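Local coordinates for 2-hydroxyisobutanoyl-CoA mutase large subunit (Aquincola tertiaricarbonis, PDB 4R3U), which isomerises, together with the small cobalamin-binding subunit HcmB, 2-hydroxyisobutyryl-CoA and (S)-3-hydroxybutyryl-CoA into one another, at residues Gly36-Leu39 with Lys40-Pro43; Thr89-Ser93 with Arg94-Met98; Gln401-Ala404 with Glu405-Val409. One frame throughout, in Å; residues are numbered along the deposited sequence.

Interaction 1: Gly36-Leu39 with Lys40-Pro43. With 3HC (3-hydroxybutanoyl-coenzyme A), chain E.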
loop_
_atom_site.group_PDB
_atom_site.type_symbol
_atom_site.label_atom_id
_atom_site.label_comp_id
_atom_site.label_asym_id
_atom_site.label_seq_id
_atom_site.Cartn_x
_atom_site.Cartn_y
_atom_site.Cartn_z
ATOM N N GLY A 36 4.147 -31.697 9.950
ATOM C CA GLY A 36 3.354 -32.616 10.762
ATOM C C GLY A 36 3.330 -32.268 12.236
ATOM O O GLY A 36 2.271 -32.339 12.865
ATOM N N ALA A 37 4.505 -31.870 12.784
ATOM C CA ALA A 37 4.735 -31.480 14.182
ATOM C C ALA A 37 4.052 -30.142 14.545
ATOM O O ALA A 37 3.426 -30.041 15.603
ATOM C CB ALA A 37 6.228 -31.398 14.453
ATOM N N PHE A 38 4.173 -29.139 13.661
ATOM C CA PHE A 38 3.583 -27.816 13.778
ATOM C C PHE A 38 2.050 -27.851 13.671
ATOM O O PHE A 38 1.365 -27.208 14.471
ATOM C CB PHE A 38 4.202 -26.863 12.723
ATOM C CG PHE A 38 5.358 -26.059 13.279
ATOM C CD1 PHE A 38 6.574 -26.672 13.584
ATOM C CD2 PHE A 38 5.216 -24.701 13.545
ATOM C CE1 PHE A 38 7.630 -25.932 14.133
ATOM C CE2 PHE A 38 6.261 -23.970 14.115
ATOM C CZ PHE A 38 7.461 -24.593 14.418
ATOM N N LEU A 39 1.506 -28.616 12.708
ATOM C CA LEU A 39 0.057 -28.771 12.548
ATOM C C LEU A 39 -0.597 -29.375 13.809
ATOM O O LEU A 39 -1.758 -29.060 14.091
ATOM C CB LEU A 39 -0.281 -29.591 11.297
ATOM C CG LEU A 39 -0.063 -28.891 9.951
ATOM C CD1 LEU A 39 -0.192 -29.886 8.794
ATOM C CD2 LEU A 39 -1.018 -27.726 9.769
ATOM N N LYS A 40 0.173 -30.177 14.600
ATOM C CA LYS A 40 -0.249 -30.722 15.897
ATOM C C LYS A 40 -0.332 -29.561 16.922
ATOM O O LYS A 40 -1.378 -29.394 17.559
ATOM C CB LYS A 40 0.730 -31.802 16.395
ATOM C CG LYS A 40 0.567 -33.189 15.763
ATOM C CD LYS A 40 1.500 -34.216 16.405
ATOM C CE LYS A 40 2.880 -34.301 15.782
ATOM N NZ LYS A 40 3.964 -34.283 16.804
ATOM N N LYS A 41 0.767 -28.760 17.058
ATOM C CA LYS A 41 0.903 -27.579 17.928
ATOM C C LYS A 41 -0.238 -26.590 17.638
ATOM O O LYS A 41 -0.850 -26.057 18.567
ATOM C CB LYS A 41 2.186 -26.778 17.574
ATOM C CG LYS A 41 3.536 -27.284 18.001
ATOM C CD LYS A 41 4.536 -26.162 17.670
ATOM C CE LYS A 41 5.969 -26.484 18.014
ATOM N NZ LYS A 41 6.810 -25.265 17.935
ATOM N N ALA A 42 -0.418 -26.256 16.339
ATOM C CA ALA A 42 -1.374 -25.279 15.831
ATOM C C ALA A 42 -1.713 -25.563 14.349
ATOM O O ALA A 42 -0.880 -25.302 13.467
ATOM C CB ALA A 42 -0.805 -23.877 15.966
ATOM N N PRO A 43 -2.929 -26.104 14.048
ATOM C CA PRO A 43 -3.274 -26.382 12.645
ATOM C C PRO A 43 -3.490 -25.116 11.823
ATOM O O PRO A 43 -3.632 -24.041 12.381
ATOM C CB PRO A 43 -4.554 -27.213 12.760
ATOM C CG PRO A 43 -5.172 -26.786 14.020
ATOM C CD PRO A 43 -4.024 -26.517 14.959
HETATM N N1A 3HC E . 2.673 -22.399 13.798
HETATM C C2A 3HC E . 2.689 -22.904 15.190
HETATM N N3A 3HC E . 3.089 -21.868 16.152
HETATM C C4A 3HC E . 3.387 -20.608 15.755
HETATM C C5A 3HC E . 3.351 -20.238 14.457
HETATM C C6A 3HC E . 3.018 -21.134 13.501
HETATM N N6A 3HC E . 3.003 -20.712 12.237
HETATM N N7A 3HC E . 3.681 -18.945 14.404
HETATM C C8A 3HC E . 3.910 -18.521 15.644
HETATM N N9A 3HC E . 3.760 -19.550 16.472
HETATM C C1B 3HC E . 3.907 -19.593 17.959
HETATM C C2B 3HC E . 5.326 -19.323 18.412
HETATM O O2B 3HC E . 6.112 -20.520 18.435
HETATM C C3B 3HC E . 5.112 -18.755 19.805
HETATM O O3B 3HC E . 4.903 -19.816 20.769
HETATM P P3B 3HC E . 5.612 -19.849 22.220
HETATM O O7A 3HC E . 5.111 -18.617 22.864
HETATM O O8A 3HC E . 5.073 -21.108 22.790
HETATM O O9A 3HC E . 7.051 -19.871 21.873
HETATM C C4B 3HC E . 3.809 -17.975 19.672
HETATM O O4B 3HC E . 3.092 -18.547 18.536
HETATM C C5B 3HC E . 4.078 -16.471 19.486
HETATM O O5B 3HC E . 4.595 -16.220 18.160
HETATM P P1A 3HC E . 6.075 -15.606 17.867
HETATM O O1A 3HC E . 7.021 -15.903 18.978
HETATM O O2A 3HC E . 6.465 -15.986 16.499
HETATM O O3A 3HC E . 5.630 -14.027 17.820
HETATM P P2A 3HC E . 5.743 -12.930 19.014
HETATM O O4A 3HC E . 5.167 -11.671 18.519
HETATM O O5A 3HC E . 5.255 -13.479 20.303
HETATM O O6A 3HC E . 7.314 -12.792 19.129
HETATM C CBP 3HC E . 9.518 -11.839 18.803
HETATM C CCP 3HC E . 8.160 -12.170 18.146
HETATM C CDP 3HC E . 10.195 -13.181 19.111
HETATM C CEP 3HC E . 10.400 -11.088 17.798
HETATM C CAP 3HC E . 9.325 -11.022 20.125
HETATM O OAP 3HC E . 10.545 -10.789 20.863
HETATM C C9P 3HC E . 8.445 -9.743 20.032
HETATM O O9P 3HC E . 7.222 -9.797 20.171
HETATM N N8P 3HC E . 9.103 -8.581 19.890
HETATM C C7P 3HC E . 8.385 -7.301 19.861
HETATM C C6P 3HC E . 9.368 -6.142 19.951
HETATM C C5P 3HC E . 8.677 -4.781 19.820
HETATM O O5P 3HC E . 7.476 -4.667 19.561
HETATM N N4P 3HC E . 9.509 -3.753 20.016
HETATM C C3P 3HC E . 9.071 -2.368 19.919
HETATM C C2P 3HC E . 10.280 -1.530 19.599
HETATM S S1P 3HC E . 9.843 0.218 19.354
HETATM C C1 3HC E . 11.510 0.830 19.061
HETATM O O1 3HC E . 12.494 0.465 19.703
HETATM C C2 3HC E . 11.689 1.795 17.876
HETATM C C3 3HC E . 11.235 3.218 18.209
HETATM O O3 3HC E . 9.872 3.194 18.620
HETATM C C4 3HC E . 12.115 3.847 19.299
#
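Lys41 lays its whole side chain alongside Phe38, one helical turn earlier. Its CB starts 3.2 Å from Phe38 O, and CG passes beside the carbonyl oxygen of Ala37. Because CG stands anti to the carbonyl carbon (chi1 -76°) and the chain beyond it is fully extended, the side chain runs the same way as the phenylalanine. CD carries it on over the ring, where Phe38 CD2 is its nearest ring atom. CE reaches a height of 4.2 Å above the Phe38 ring plane, offset toward the rim. NZ ends over that same face, 3.6 Å from Phe38 CZ and 4.1 Å from the ring centroid. The line from the centroid to NZ leans 29° from the ring normal, a cation-pi contact between residues i and i+3.

This is the C-terminal end of helix 34-41, in the N-terminal arm, far from the centre of its own chain. Two well-formed bonds finish the helix: Lys41 N to Ala37 O, and Ala42 N to Phe38 O at 2.8 Å. Ala42 then leaves helical geometry. Leu39 CD2 packs on Pro43 CA just past the end, and Lys40, bent at its outer torsions, curls its CE back to 3.6 Å from Gly36 O.

Phe38 also offers its edge to the adenine of a 3-hydroxybutanoyl-CoA held by the second subunit: N1A lies in the ring plane, 3.4 Å from CD2. With an alanine in place of Phe38, the Lys41 ammonium is likely to lose its aromatic partner and be left free to turn, with a gap beside the adenine. Phe38 further packs on Pro88 of the second subunit, while Ala42 CB comes to 3.7 Å from C2A of the same adenine.

Interaction 2: Thr89-Ser93 with Arg94-Met98; sequences TMYRS and RTWTM. With 3HC (3-hydroxybutanoyl-coenzyme A), chain B.
Trp96 drives the edge of its six-membered ring squarely onto the face of Tyr91, five residues back along a short bend. CE3 sits 3.5 Å above the tyrosine plane, over the middle of the ring, and the two planes stand at 82°, a T-shaped pair. The bend delivers the chain into strand 97-102 of the TIM barrel that binds the acyl-CoA. The indole is set by a first torsion of 60°, which tucks CG between the backbone N and the carbonyl carbon. The far ends of both rings are tied down: Tyr91 OH bonds Ala373 O, and Trp96 NE1 bonds Gln400 OE1.

The turn itself is closed by Arg94 N, which donates to Met90 O at 3.0 Å, nearly straight and in the carbonyl plane. Just beside it Arg94 O is approached by Tyr91 CA, a CA-H...O contact of 3.4 Å, and the same oxygen lies in the tyrosine ring plane at its edge. A water gives a hydrogen bond of 2.9 Å to Tyr91 O and also bonds Thr95 OG1, bridging the two residues on the side away from the adenine.

The bend's other side holds the coenzyme A. Arg94 CB touches N7A of the adenine at 3.5 Å; a kink at chi2 (-87°) then folds the chain over the nucleoside, with N3A over one face of the guanidinium and NH1 3.3 Å from the ribose O4B. Ser93 OG bonds Ala42 O of the second subunit, and the adenine lies where the two copies meet. Farther on, at the start of the strand, Thr97 OG1, which also has a weak bond to Gln374 O, stands 2.7 Å from the diphosphate oxygen O4A.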
loop_
_atom_site.group_PDB
_atom_site.type_symbol
_atom_site.label_atom_id
_atom_site.label_comp_id
_atom_site.label_asym_id
_atom_site.label_seq_id
_atom_site.Cartn_x
_atom_site.Cartn_y
_atom_site.Cartn_z
ATOM N N THR A 89 12.668 -2.404 -21.898
ATOM C CA THR A 89 13.208 -1.399 -20.977
ATOM C C THR A 89 12.224 -0.968 -19.909
ATOM O O THR A 89 12.640 -0.464 -18.845
ATOM C CB THR A 89 13.793 -0.238 -21.790
ATOM O OG1 THR A 89 14.269 0.778 -20.950
ATOM C CG2 THR A 89 12.850 0.281 -22.824
ATOM N N MET A 90 10.916 -1.192 -20.184
ATOM C CA MET A 90 9.791 -0.870 -19.322
ATOM C C MET A 90 9.937 0.454 -18.572
ATOM O O MET A 90 10.253 1.469 -19.200
ATOM C CB MET A 90 9.426 -2.045 -18.416
ATOM C CG MET A 90 8.930 -3.271 -19.167
ATOM S SD MET A 90 7.304 -3.101 -19.937
ATOM C CE MET A 90 6.280 -2.923 -18.531
ATOM N N TYR A 91 9.758 0.441 -17.252
ATOM C CA TYR A 91 9.804 1.631 -16.386
ATOM C C TYR A 91 11.177 2.258 -16.129
ATOM O O TYR A 91 11.237 3.323 -15.524
ATOM C CB TYR A 91 9.036 1.410 -15.068
ATOM C CG TYR A 91 7.738 0.649 -15.202
ATOM C CD1 TYR A 91 6.809 0.976 -16.194
ATOM C CD2 TYR A 91 7.427 -0.398 -14.331
ATOM C CE1 TYR A 91 5.607 0.282 -16.307
ATOM C CE2 TYR A 91 6.235 -1.106 -14.444
ATOM C CZ TYR A 91 5.319 -0.751 -15.418
ATOM O OH TYR A 91 4.118 -1.410 -15.485
ATOM N N ARG A 92 12.264 1.638 -16.590
ATOM C CA ARG A 92 13.600 2.232 -16.415
ATOM C C ARG A 92 13.781 3.340 -17.475
ATOM O O ARG A 92 14.671 4.197 -17.360
ATOM C CB ARG A 92 14.711 1.180 -16.596
ATOM C CG ARG A 92 14.607 -0.021 -15.686
ATOM C CD ARG A 92 15.504 -1.125 -16.188
ATOM N NE ARG A 92 16.644 -1.161 -15.299
ATOM C CZ ARG A 92 17.890 -0.932 -15.651
ATOM N NH1 ARG A 92 18.193 -0.672 -16.911
ATOM N NH2 ARG A 92 18.851 -0.975 -14.746
ATOM N N SER A 93 12.962 3.270 -18.534
ATOM C CA SER A 93 12.987 4.198 -19.649
ATOM C C SER A 93 11.735 5.063 -19.639
ATOM O O SER A 93 11.868 6.277 -19.697
ATOM C CB SER A 93 13.155 3.450 -20.957
ATOM O OG SER A 93 13.138 4.341 -22.056
ATOM N N ARG A 94 10.531 4.465 -19.549
ATOM C CA ARG A 94 9.289 5.234 -19.482
ATOM C C ARG A 94 8.346 4.636 -18.451
ATOM O O ARG A 94 7.974 3.461 -18.566
ATOM C CB ARG A 94 8.584 5.336 -20.843
ATOM C CG ARG A 94 9.429 5.932 -21.962
ATOM C CD ARG A 94 9.373 7.440 -22.037
ATOM N NE ARG A 94 10.035 7.932 -23.250
ATOM C CZ ARG A 94 9.450 8.039 -24.444
ATOM N NH1 ARG A 94 8.178 7.685 -24.607
ATOM N NH2 ARG A 94 10.129 8.505 -25.479
ATOM N N THR A 95 7.914 5.469 -17.469
ATOM C CA THR A 95 6.952 5.077 -16.428
ATOM C C THR A 95 5.569 4.810 -17.058
ATOM O O THR A 95 5.231 5.427 -18.065
ATOM C CB THR A 95 6.801 6.242 -15.398
ATOM O OG1 THR A 95 8.080 6.609 -14.909
ATOM C CG2 THR A 95 5.915 5.883 -14.204
ATOM N N TRP A 96 4.737 3.991 -16.417
ATOM C CA TRP A 96 3.356 3.808 -16.872
ATOM C C TRP A 96 2.668 5.198 -16.882
ATOM O O TRP A 96 3.082 6.100 -16.150
ATOM C CB TRP A 96 2.594 2.818 -15.930
ATOM C CG TRP A 96 2.522 3.260 -14.500
ATOM C CD1 TRP A 96 1.545 4.021 -13.926
ATOM C CD2 TRP A 96 3.531 3.066 -13.495
ATOM N NE1 TRP A 96 1.868 4.293 -12.610
ATOM C CE2 TRP A 96 3.083 3.717 -12.319
ATOM C CE3 TRP A 96 4.751 2.353 -13.456
ATOM C CZ2 TRP A 96 3.828 3.713 -11.123
ATOM C CZ3 TRP A 96 5.482 2.334 -12.262
ATOM C CH2 TRP A 96 5.019 3.003 -11.114
ATOM N N THR A 97 1.638 5.367 -17.701
ATOM C CA THR A 97 0.892 6.610 -17.734
ATOM C C THR A 97 0.022 6.654 -16.467
ATOM O O THR A 97 -0.652 5.676 -16.122
ATOM C CB THR A 97 0.048 6.721 -19.016
ATOM O OG1 THR A 97 0.849 6.438 -20.166
ATOM C CG2 THR A 97 -0.525 8.103 -19.212
ATOM N N MET A 98 0.106 7.767 -15.740
ATOM C CA MET A 98 -0.707 8.014 -14.568
ATOM C C MET A 98 -1.862 8.797 -15.183
ATOM O O MET A 98 -1.737 9.986 -15.535
ATOM C CB MET A 98 0.082 8.801 -13.520
ATOM C CG MET A 98 1.378 8.095 -13.169
ATOM S SD MET A 98 2.221 8.789 -11.762
ATOM C CE MET A 98 3.678 7.748 -11.734
HETATM N N1A 3HC B . 10.728 2.567 -24.033
HETATM C C2A 3HC B . 10.553 3.308 -25.304
HETATM N N3A 3HC B . 9.163 3.737 -25.509
HETATM C C4A 3HC B . 8.195 3.468 -24.601
HETATM C C5A 3HC B . 8.447 2.778 -23.468
HETATM C C6A 3HC B . 9.693 2.322 -23.210
HETATM N N6A 3HC B . 9.881 1.645 -22.078
HETATM N N7A 3HC B . 7.299 2.695 -22.790
HETATM C C8A 3HC B . 6.357 3.327 -23.485
HETATM N N9A 3HC B . 6.900 3.775 -24.613
HETATM C C1B 3HC B . 6.263 4.544 -25.725
HETATM C C2B 3HC B . 5.200 3.745 -26.452
HETATM O O2B 3HC B . 5.761 2.950 -27.502
HETATM C C3B 3HC B . 4.291 4.839 -26.987
HETATM O O3B 3HC B . 4.831 5.410 -28.204
HETATM P P3B 3HC B . 3.937 5.718 -29.513
HETATM O O7A 3HC B . 2.945 6.694 -29.017
HETATM O O8A 3HC B . 4.947 6.279 -30.443
HETATM O O9A 3HC B . 3.418 4.378 -29.869
HETATM C C4B 3HC B . 4.346 5.907 -25.900
HETATM O O4B 3HC B . 5.591 5.696 -25.168
HETATM C C5B 3HC B . 3.115 5.826 -24.979
HETATM O O5B 3HC B . 3.212 4.667 -24.122
HETATM P P1A 3HC B . 2.153 3.429 -24.152
HETATM O O1A 3HC B . 1.492 3.305 -25.479
HETATM O O2A 3HC B . 2.822 2.242 -23.592
HETATM O O3A 3HC B . 1.142 4.004 -22.993
HETATM P P2A 3HC B . -0.254 4.807 -23.206
HETATM O O4A 3HC B . -0.770 5.165 -21.877
HETATM O O5A 3HC B . -0.116 5.874 -24.228
HETATM O O6A 3HC B . -1.147 3.666 -23.839
HETATM C CBP 3HC B . -2.799 1.895 -23.935
HETATM C CCP 3HC B . -1.635 2.513 -23.130
HETATM C CDP 3HC B . -2.189 1.333 -25.226
HETATM C CEP 3HC B . -3.395 0.722 -23.148
HETATM C CAP 3HC B . -3.884 2.969 -24.281
HETATM O OAP 3HC B . -4.939 2.492 -25.145
HETATM C C9P 3HC B . -4.436 3.809 -23.094
HETATM O O9P 3HC B . -3.875 4.844 -22.728
HETATM N N8P 3HC B . -5.599 3.396 -22.566
HETATM C C7P 3HC B . -6.254 4.147 -21.489
HETATM C C6P 3HC B . -7.661 3.616 -21.255
HETATM C C5P 3HC B . -8.351 4.298 -20.069
HETATM O O5P 3HC B . -7.771 5.104 -19.335
HETATM N N4P 3HC B . -9.628 3.929 -19.925
HETATM C C3P 3HC B . -10.470 4.437 -18.851
HETATM C C2P 3HC B . -11.565 3.432 -18.617
HETATM S S1P 3HC B . -12.632 3.909 -17.224
HETATM C C1 3HC B . -13.777 2.524 -17.330
HETATM O O1 3HC B . -14.213 2.078 -18.390
HETATM C C2 3HC B . -14.138 1.829 -16.006
HETATM C C3 3HC B . -15.175 2.613 -15.199
HETATM O O3 3HC B . -14.683 3.924 -14.946
HETATM C C4 3HC B . -16.524 2.677 -15.932
HETATM O O HOH W 1 9.565 4.797 -13.690
#

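Interaction 3: Gln401-Ala404 with Glu405-Val409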
loop_
_atom_site.group_PDB
_atom_site.type_symbol
_atom_site.label_atom_id
_atom_site.label_comp_id
_atom_site.label_asym_id
_atom_site.label_seq_id
_atom_site.Cartn_x
_atom_site.Cartn_y
_atom_site.Cartn_z
ATOM N N GLN A 401 2.871 7.861 -7.690
ATOM C CA GLN A 401 4.146 8.601 -7.588
ATOM C C GLN A 401 5.070 8.051 -6.503
ATOM O O GLN A 401 6.259 8.064 -6.715
ATOM C CB GLN A 401 3.884 10.092 -7.395
ATOM C CG GLN A 401 3.141 10.699 -8.601
ATOM C CD GLN A 401 2.350 11.938 -8.249
ATOM O OE1 GLN A 401 2.165 12.304 -7.074
ATOM N NE2 GLN A 401 1.847 12.606 -9.264
ATOM N N ILE A 402 4.526 7.526 -5.376
ATOM C CA ILE A 402 5.291 6.881 -4.313
ATOM C C ILE A 402 5.840 5.532 -4.801
ATOM O O ILE A 402 7.008 5.215 -4.547
ATOM C CB ILE A 402 4.462 6.803 -2.978
ATOM C CG1 ILE A 402 4.595 8.151 -2.207
ATOM C CG2 ILE A 402 4.896 5.626 -2.066
ATOM C CD1 ILE A 402 3.507 8.492 -1.356
ATOM N N ILE A 403 4.993 4.730 -5.490
ATOM C CA ILE A 403 5.369 3.439 -6.053
ATOM C C ILE A 403 6.450 3.651 -7.102
ATOM O O ILE A 403 7.457 2.940 -7.110
ATOM C CB ILE A 403 4.128 2.666 -6.583
ATOM C CG1 ILE A 403 3.209 2.252 -5.437
ATOM C CG2 ILE A 403 4.524 1.423 -7.419
ATOM C CD1 ILE A 403 1.880 1.803 -5.882
ATOM N N ALA A 404 6.263 4.649 -7.973
ATOM C CA ALA A 404 7.198 4.957 -9.058
ATOM C C ALA A 404 8.507 5.501 -8.580
ATOM O O ALA A 404 9.550 5.099 -9.101
ATOM C CB ALA A 404 6.567 5.945 -10.027
ATOM N N GLU A 405 8.473 6.449 -7.625
ATOM C CA GLU A 405 9.688 7.140 -7.212
ATOM C C GLU A 405 10.328 6.695 -5.903
ATOM O O GLU A 405 11.535 6.856 -5.763
ATOM C CB GLU A 405 9.476 8.662 -7.231
ATOM C CG GLU A 405 8.879 9.185 -8.528
ATOM C CD GLU A 405 9.000 10.676 -8.762
ATOM O OE1 GLU A 405 10.092 11.241 -8.520
ATOM O OE2 GLU A 405 8.003 11.277 -9.220
ATOM N N GLU A 406 9.566 6.173 -4.952
ATOM C CA GLU A 406 10.145 5.842 -3.654
ATOM C C GLU A 406 10.389 4.372 -3.350
ATOM O O GLU A 406 11.247 4.062 -2.513
ATOM C CB GLU A 406 9.318 6.480 -2.526
ATOM C CG GLU A 406 9.251 7.994 -2.572
ATOM C CD GLU A 406 8.745 8.574 -1.272
ATOM O OE1 GLU A 406 8.381 7.796 -0.364
ATOM O OE2 GLU A 406 8.641 9.812 -1.185
ATOM N N SER A 407 9.591 3.477 -3.964
ATOM C CA SER A 407 9.629 2.035 -3.721
ATOM C C SER A 407 10.778 1.260 -4.414
ATOM O O SER A 407 11.118 0.167 -3.968
ATOM C CB SER A 407 8.279 1.416 -4.064
ATOM O OG SER A 407 8.135 1.306 -5.472
ATOM N N GLY A 408 11.288 1.783 -5.525
ATOM C CA GLY A 408 12.337 1.166 -6.343
ATOM C C GLY A 408 11.853 0.090 -7.308
ATOM O O GLY A 408 12.636 -0.351 -8.143
ATOM N N VAL A 409 10.552 -0.326 -7.241
ATOM C CA VAL A 409 9.971 -1.388 -8.080
ATOM C C VAL A 409 10.035 -1.118 -9.582
ATOM O O VAL A 409 9.833 -2.050 -10.381
ATOM C CB VAL A 409 8.560 -1.838 -7.654
ATOM C CG1 VAL A 409 8.511 -2.219 -6.171
ATOM C CG2 VAL A 409 7.514 -0.794 -8.021
#
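Ile402 O is gripped twice as helix 390-405 runs out. Glu406 N reaches it at 2.8 Å from a position tilted well off the carbonyl plane, and Ser407 N, one residue further on, comes in at 3.2 Å, almost in line with the C=O bond, beyond the oxygen. The second bond spans five residues, so the last turn widens as the chain peels away. One residue earlier Glu405 N closes on Gln401 O at 2.9 Å, with the usual i to i+4 spacing, though the donor stands above the carbonyl plane.

The tight part lies around Ser407. With chi1 at 76°, its hydroxyl swings back under the helix and donates to Ile403 O; the modelled separation is very short, so its exact length is doubtful. The same OG receives a weak bond from Val409 N. Gly408 makes the corner with a positive phi of 81°, and this returns Val409 to the helix, where its CG2 meets Ile403 CG2 at 3.8 Å, the two branched side chains crossing obliquely.

Between the two segments the glutamate side is looser. Glu405 and Glu406 touch Gln401 O and Ile402 O with their CB atoms, but their extended chains then lead off to the second subunit. There Glu405 forms a salt bridge with Arg482 of that subunit, and Glu406 pairs with its Arg360 and the backbone N of its Ile478.

Within its own chain the helix end packs on two neighbours: Ile403 and Val409 lie on helix 357-370, and Gln401 and Ala404 rest against strand 97-102.

How the interactions relate
Interactions 2 and 3 are direct neighbours, their centres about 12 Å apart. Trp96 CH2 packs on Ala404 CB at 3.5 Å and Met98 SD on Gln401 CG at 3.8 Å, so the helix end of 401-409 backs the bend and strand start that hold the coenzyme A; the side chain of Ala404 itself stays about 13 Å from that ligand. Interaction 1 is remote within the chain, its centre about 46 Å from that of interaction 2. In the assembly the separation disappears: residues 36-43 lie against residues 88-94 of the second subunit, and the adenine of each 3-hydroxybutanoyl-CoA is framed by interaction 2 of one copy and interaction 1 of the other.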